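Local coordinates for cellulose binding domain-containing protein (Clostridium clariflavum, PDB 4B96) that probably binds cellulose through this calcium-containing family 3b carbohydrate-binding module, from a probably membrane-anchored protein of a putative biomass-sensing system, at residues K41-F46 with Y85-F90. Residues are numbered along the deposited sequence; the frame is centred on the assembly and turned at random.
Sequences KVRYYF and YLEVTF
Val42 and Tyr44 form antiparallel hydrogen-bonded pairs with Val88 and Leu86 (Val88 N to Val42 O 2.8 Å), Arg43–Glu87 and Tyr45–Tyr85 are the non-hydrogen-bonded pairs, and the N-to-C directions of segments 41-46 and 85-90 lie 163° apart.

On the face of Arg43, Glu87 and Tyr85, a salt bridge is combined with a stack. Arg43 grips Glu87 side-on, and both its NE and NH2 donate to the single oxygen OE1. The NE to OE1 distance is 2.8 Å. Glu87 OE1 lies at the guanidinium edge, near its plane, and the carboxylate is nearly coplanar with the guanidinium. The Tyr85 ring covers one guanidinium face, with planes 15° apart. It is a cation-pi contact, off-centre, with Arg43 CZ 4.3 Å from the Tyr85 ring centroid. Arg43 CD makes a CH-pi contact over the same ring. Tyr85 CG sits between its backbone N and carbonyl carbon (chi1 53°), and the ring rises alongside the extended Arg43 chain. Tyr139 adds a second cation-pi contact to Arg43.

Strands 40-47 and 83-90 are neighbours in one of the two antiparallel sheets of the CBM3 beta-sandwich. Val42, Tyr44 and Leu86 turn inward and touch strand 20-29 of the other sheet. Across the pairs, CB of Val42 and CB of Val88 are 4.4 Å apart.

The Lys41 chain passes over the Glu87 carboxylate, with CD 3.5 Å from Glu87 OE1. A water accepts from Lys41 NZ and donates to Glu87 OE2. The direct salt bridge of Lys41 is to Asp142.

Tyr45 CD1 packs 3.7 Å from Tyr85 CB, while Tyr45 OH forms a hydrogen bond with Thr137 OG1. Toward the calcium end, the Phe46 ring edge meets Leu86 N, and the same ring touches the calcium ligand Asp120.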
# COMPACT_ATOMS: atom_id res chain seq x y z
N LYS A 41 5.98 -8.01 -11.08
CA LYS A 41 4.62 -8.47 -11.38
C LYS A 41 3.62 -7.38 -10.99
O LYS A 41 3.78 -6.70 -9.93
CB LYS A 41 4.32 -9.69 -10.47
CG LYS A 41 5.09 -10.90 -10.85
CD LYS A 41 4.98 -12.01 -9.80
CE LYS A 41 6.00 -13.13 -10.18
NZ LYS A 41 5.79 -14.42 -9.42
N VAL A 42 2.55 -7.25 -11.75
CA VAL A 42 1.52 -6.29 -11.42
C VAL A 42 0.19 -7.05 -11.39
O VAL A 42 -0.05 -7.88 -12.29
CB VAL A 42 1.46 -5.16 -12.48
CG1 VAL A 42 0.39 -4.09 -12.15
CG2 VAL A 42 2.84 -4.48 -12.60
N ARG A 43 -0.65 -6.78 -10.36
CA ARG A 43 -1.92 -7.52 -10.25
C ARG A 43 -3.12 -6.62 -10.30
O ARG A 43 -3.14 -5.60 -9.62
CB ARG A 43 -1.97 -8.33 -8.96
CG ARG A 43 -0.97 -9.51 -9.00
CD ARG A 43 -0.97 -10.28 -7.68
NE ARG A 43 0.12 -11.25 -7.78
CZ ARG A 43 0.51 -12.07 -6.81
NH1 ARG A 43 -0.08 -12.03 -5.63
NH2 ARG A 43 1.51 -12.91 -7.02
N TYR A 44 -4.13 -7.04 -11.07
CA TYR A 44 -5.44 -6.39 -11.13
C TYR A 44 -6.43 -7.41 -10.54
O TYR A 44 -6.61 -8.52 -11.08
CB TYR A 44 -5.79 -6.07 -12.58
CG TYR A 44 -7.10 -5.27 -12.69
CD1 TYR A 44 -8.35 -5.92 -12.59
CD2 TYR A 44 -7.08 -3.87 -12.85
CE1 TYR A 44 -9.55 -5.17 -12.66
CE2 TYR A 44 -8.26 -3.09 -12.91
CZ TYR A 44 -9.49 -3.76 -12.83
OH TYR A 44 -10.67 -3.05 -12.86
N TYR A 45 -7.06 -7.06 -9.44
CA TYR A 45 -7.96 -7.99 -8.75
C TYR A 45 -9.37 -7.82 -9.22
O TYR A 45 -9.89 -6.68 -9.26
CB TYR A 45 -7.95 -7.71 -7.27
CG TYR A 45 -6.58 -7.95 -6.71
CD1 TYR A 45 -6.23 -9.21 -6.25
CD2 TYR A 45 -5.65 -6.91 -6.64
CE1 TYR A 45 -4.99 -9.46 -5.78
CE2 TYR A 45 -4.37 -7.13 -6.11
CZ TYR A 45 -4.05 -8.40 -5.70
OH TYR A 45 -2.81 -8.68 -5.21
N PHE A 46 -10.03 -8.94 -9.53
CA PHE A 46 -11.41 -8.89 -9.97
C PHE A 46 -12.17 -10.14 -9.54
O PHE A 46 -11.58 -11.17 -9.13
CB PHE A 46 -11.48 -8.65 -11.47
CG PHE A 46 -10.97 -9.80 -12.30
CD1 PHE A 46 -9.57 -9.99 -12.51
CD2 PHE A 46 -11.87 -10.70 -12.92
CE1 PHE A 46 -9.08 -11.04 -13.29
CE2 PHE A 46 -11.36 -11.77 -13.72
CZ PHE A 46 -9.99 -11.96 -13.88
N TYR A 85 -7.10 -12.68 -9.72
CA TYR A 85 -6.33 -11.55 -10.21
C TYR A 85 -5.74 -11.89 -11.56
O TYR A 85 -5.40 -13.01 -11.84
CB TYR A 85 -5.22 -11.10 -9.24
CG TYR A 85 -4.25 -12.20 -8.79
CD1 TYR A 85 -3.09 -12.49 -9.52
CD2 TYR A 85 -4.50 -12.92 -7.63
CE1 TYR A 85 -2.17 -13.47 -9.13
CE2 TYR A 85 -3.59 -13.93 -7.20
CZ TYR A 85 -2.42 -14.17 -7.97
OH TYR A 85 -1.53 -15.12 -7.57
N LEU A 86 -5.62 -10.87 -12.38
CA LEU A 86 -4.77 -10.93 -13.55
C LEU A 86 -3.38 -10.53 -13.07
O LEU A 86 -3.22 -9.51 -12.38
CB LEU A 86 -5.21 -9.91 -14.59
CG LEU A 86 -4.22 -9.60 -15.74
CD1 LEU A 86 -4.17 -10.76 -16.70
CD2 LEU A 86 -4.65 -8.32 -16.48
N GLU A 87 -2.38 -11.33 -13.42
CA GLU A 87 -1.01 -10.95 -13.19
C GLU A 87 -0.27 -10.64 -14.49
O GLU A 87 -0.13 -11.53 -15.40
CB GLU A 87 -0.30 -12.09 -12.49
CG GLU A 87 1.13 -11.67 -12.10
CD GLU A 87 1.71 -12.64 -11.11
OE1 GLU A 87 1.50 -12.46 -9.86
OE2 GLU A 87 2.36 -13.61 -11.59
N VAL A 88 0.22 -9.42 -14.59
CA VAL A 88 1.00 -8.97 -15.75
C VAL A 88 2.50 -9.08 -15.42
O VAL A 88 2.94 -8.60 -14.37
CB VAL A 88 0.66 -7.51 -16.10
CG1 VAL A 88 1.52 -7.02 -17.31
CG2 VAL A 88 -0.88 -7.40 -16.48
N THR A 89 3.27 -9.70 -16.32
CA THR A 89 4.69 -9.85 -16.14
C THR A 89 5.34 -9.44 -17.47
O THR A 89 4.64 -9.19 -18.46
CB THR A 89 5.08 -11.31 -15.82
OG1 THR A 89 4.48 -12.18 -16.80
CG2 THR A 89 4.59 -11.73 -14.39
N PHE A 90 6.68 -9.34 -17.47
CA PHE A 90 7.44 -8.79 -18.60
C PHE A 90 8.58 -9.69 -18.90
O PHE A 90 9.32 -10.04 -17.99
CB PHE A 90 8.01 -7.43 -18.20
CG PHE A 90 6.94 -6.48 -17.82
CD1 PHE A 90 6.47 -6.44 -16.49
CD2 PHE A 90 6.34 -5.69 -18.79
CE1 PHE A 90 5.42 -5.58 -16.10
CE2 PHE A 90 5.28 -4.82 -18.42
CZ PHE A 90 4.84 -4.75 -17.06
O HOH W 1 3.11 -15.44 -9.67